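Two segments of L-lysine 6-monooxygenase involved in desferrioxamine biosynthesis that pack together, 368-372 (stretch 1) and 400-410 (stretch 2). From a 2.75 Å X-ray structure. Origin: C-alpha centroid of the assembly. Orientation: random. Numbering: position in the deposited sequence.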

# COMPACT_ATOMS: atom_id res chain seq x y z
N GLN B 368 41.19 -0.77 6.83
CA GLN B 368 41.14 -2.15 7.34
C GLN B 368 39.70 -2.48 7.72
O GLN B 368 38.84 -1.59 7.72
CB GLN B 368 42.05 -2.33 8.56
CG GLN B 368 43.45 -1.76 8.42
CD GLN B 368 44.26 -2.42 7.34
OE1 GLN B 368 44.80 -3.50 7.54
NE2 GLN B 368 44.38 -1.74 6.18
N ARG B 369 39.44 -3.74 8.06
CA ARG B 369 38.06 -4.19 8.29
C ARG B 369 37.47 -3.53 9.53
O ARG B 369 36.26 -3.33 9.57
CB ARG B 369 37.94 -5.71 8.34
CG ARG B 369 36.54 -6.27 8.63
CD ARG B 369 35.58 -5.99 7.49
NE ARG B 369 34.19 -6.33 7.80
CZ ARG B 369 33.33 -5.56 8.49
NH1 ARG B 369 33.70 -4.38 8.99
NH2 ARG B 369 32.08 -5.98 8.67
N ASN B 370 38.31 -3.18 10.50
CA ASN B 370 37.86 -2.43 11.69
C ASN B 370 37.76 -0.90 11.49
O ASN B 370 37.67 -0.17 12.47
CB ASN B 370 38.73 -2.76 12.92
CG ASN B 370 40.17 -2.28 12.78
OD1 ASN B 370 40.62 -1.89 11.71
ND2 ASN B 370 40.91 -2.33 13.88
N TYR B 371 37.79 -0.44 10.24
CA TYR B 371 37.64 0.98 9.87
C TYR B 371 38.87 1.84 10.21
O TYR B 371 38.80 3.08 10.16
CB TYR B 371 36.33 1.57 10.45
CG TYR B 371 35.11 0.75 10.05
CD1 TYR B 371 34.47 0.99 8.84
CD2 TYR B 371 34.64 -0.28 10.86
CE1 TYR B 371 33.38 0.24 8.44
CE2 TYR B 371 33.54 -1.06 10.48
CZ TYR B 371 32.91 -0.81 9.26
OH TYR B 371 31.82 -1.58 8.87
N SER B 372 40.01 1.19 10.48
CA SER B 372 41.24 1.87 10.82
C SER B 372 42.07 2.15 9.56
O SER B 372 42.05 1.36 8.62
CB SER B 372 42.04 1.04 11.84
OG SER B 372 42.75 -0.02 11.22
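Stretch 2, residues 400-410: CYRNSVLLREI

The most striking feature of this contact is the seating of an arginine side chain on a tyrosine ring through its aliphatic part: Arg402 CG lies 3.4 Å from the centroid of the Tyr371 ring and only 1° off the ring normal, a CH-pi contact of almost ideal geometry. Arg402 CD lies over the same ring, 3.5 Å from Tyr371 CD1. The extended start of the arginine side chain, with chi1 and chi2 both t, carries its methylene groups out to the ring, while its NE and NH1 are hydrogen-bonded elsewhere in the structure.

Stretch 2 is helical throughout, from 400 to 410, and continues a helix that begins earlier in the chain. Stretch 1 has no regular helix or strand. Its backbone folds into a type I beta turn from Gln368 to Tyr371, closed by Tyr371 N donating to Gln368 O at 3.0 Å, and Gln368 N reaches Ser372 O at 2.9 Å. The tight turn presents Arg369, Asn370 and Tyr371 to the helix, whereas Gln368 and Ser372 make no contact with it. The backbones come nearest at Asn370 and Val405, whose CA atoms are 6.6 Å apart, and 378 Å² of surface is buried between the two stretches, both sides summed.

The residues of the helix that meet the turn are Tyr401, Arg402, Val405, Leu406 and Glu409, a spacing that places them along one side of the helix. Tyr371 is the centre of the packing. Besides the arginine over its face, it has Val405 at its edge, with Tyr371 CD2 3.5 Å from Val405 CG2, and Leu406 beside the base of its side chain, with Tyr371 CB 4.1 Å from Leu406 CD2. Its hydroxyl points to the edge of the other tyrosine, Tyr371 OH lying 3.4 Å from Tyr401 CE2.

Arg369 leaves the turn sideways, but its end approaches the start of stretch 2. There Arg369 NH2 donates a weak hydrogen bond to Tyr401 OH at 2.8 Å, the N-H...acceptor angle being 118°. A second weak bond, from Arg369 NH1 to Tyr371 OH at 3.4 Å, links the guanidinium to the neighbouring tyrosine, so that it engages both hydroxyls.

Toward the C-terminal end of stretch 2, Asn370 faces Glu409, with Asn370 ND2 3.2 Å from Glu409 CD. Asn370 OD1 instead accepts a hydrogen bond from Ser372 OG at 2.9 Å within the loop, and Asn370 O rests 4.0 Å from Leu406 CD2.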

# COMPACT_ATOMS: atom_id res chain seq x y z
N CYS B 400 25.26 2.50 13.75
CA CYS B 400 25.43 1.76 15.01
C CYS B 400 26.34 0.53 14.88
O CYS B 400 27.10 0.26 15.80
CB CYS B 400 24.10 1.34 15.60
SG CYS B 400 23.22 2.66 16.42
N TYR B 401 26.26 -0.20 13.76
CA TYR B 401 27.17 -1.32 13.53
C TYR B 401 28.62 -0.81 13.60
O TYR B 401 29.41 -1.30 14.42
CB TYR B 401 26.92 -2.06 12.19
CG TYR B 401 27.99 -3.11 11.91
CD1 TYR B 401 28.03 -4.31 12.61
CD2 TYR B 401 29.01 -2.87 10.97
CE1 TYR B 401 29.04 -5.24 12.41
CE2 TYR B 401 30.01 -3.81 10.74
CZ TYR B 401 30.02 -5.00 11.47
OH TYR B 401 30.99 -5.96 11.30
N ARG B 402 28.94 0.18 12.77
CA ARG B 402 30.31 0.69 12.69
C ARG B 402 30.77 1.28 14.04
O ARG B 402 31.85 0.93 14.54
CB ARG B 402 30.45 1.73 11.56
CG ARG B 402 31.89 2.09 11.20
CD ARG B 402 32.03 3.12 10.09
NE ARG B 402 30.97 4.12 10.13
CZ ARG B 402 30.15 4.45 9.13
NH1 ARG B 402 30.29 3.94 7.91
NH2 ARG B 402 29.21 5.36 9.34
N ASN B 403 29.93 2.10 14.65
CA ASN B 403 30.21 2.66 15.98
C ASN B 403 30.47 1.57 17.03
O ASN B 403 31.35 1.71 17.88
CB ASN B 403 29.08 3.59 16.43
CG ASN B 403 29.07 4.92 15.69
OD1 ASN B 403 30.12 5.46 15.36
ND2 ASN B 403 27.89 5.46 15.43
N SER B 404 29.71 0.47 16.95
CA SER B 404 29.90 -0.65 17.87
C SER B 404 31.24 -1.36 17.72
O SER B 404 31.76 -1.86 18.73
CB SER B 404 28.76 -1.66 17.75
OG SER B 404 27.57 -1.09 18.25
N VAL B 405 31.78 -1.42 16.49
CA VAL B 405 33.11 -2.07 16.29
C VAL B 405 34.22 -1.07 16.62
O VAL B 405 35.31 -1.48 17.03
CB VAL B 405 33.32 -2.77 14.89
CG1 VAL B 405 32.00 -3.18 14.22
CG2 VAL B 405 34.16 -1.94 13.93
N LEU B 406 33.96 0.21 16.41
CA LEU B 406 34.89 1.24 16.83
C LEU B 406 35.04 1.17 18.33
O LEU B 406 36.16 1.14 18.83
CB LEU B 406 34.43 2.63 16.41
CG LEU B 406 34.46 2.97 14.93
CD1 LEU B 406 33.94 4.39 14.76
CD2 LEU B 406 35.85 2.81 14.36
N LEU B 407 33.91 1.13 19.04
CA LEU B 407 33.97 1.04 20.50
C LEU B 407 34.67 -0.22 20.98
O LEU B 407 35.35 -0.20 21.99
CB LEU B 407 32.59 1.20 21.15
CG LEU B 407 32.12 2.66 21.15
CD1 LEU B 407 30.68 2.80 21.61
CD2 LEU B 407 33.03 3.53 22.02
N ARG B 408 34.54 -1.32 20.25
CA ARG B 408 35.24 -2.57 20.59
C ARG B 408 36.76 -2.43 20.44
O ARG B 408 37.52 -2.97 21.25
CB ARG B 408 34.72 -3.73 19.73
CG ARG B 408 35.16 -5.11 20.21
CD ARG B 408 34.43 -6.19 19.41
NE ARG B 408 34.88 -6.18 18.01
CZ ARG B 408 34.18 -6.60 16.95
NH1 ARG B 408 32.93 -7.06 17.08
NH2 ARG B 408 34.73 -6.52 15.74
N GLU B 409 37.21 -1.71 19.43
CA GLU B 409 38.64 -1.48 19.24
C GLU B 409 39.20 -0.49 20.26
O GLU B 409 40.22 -0.74 20.89
CB GLU B 409 38.92 -0.99 17.83
CG GLU B 409 38.80 -2.05 16.75
CD GLU B 409 39.86 -3.14 16.83
OE1 GLU B 409 40.92 -2.93 17.47
OE2 GLU B 409 39.60 -4.21 16.25
N ILE B 410 38.49 0.63 20.41
CA ILE B 410 38.86 1.67 21.36
C ILE B 410 38.97 1.12 22.77
O ILE B 410 40.02 1.22 23.39
CB ILE B 410 37.85 2.84 21.32
CG1 ILE B 410 38.01 3.63 20.02
CG2 ILE B 410 38.04 3.76 22.53
CD1 ILE B 410 36.81 4.48 19.68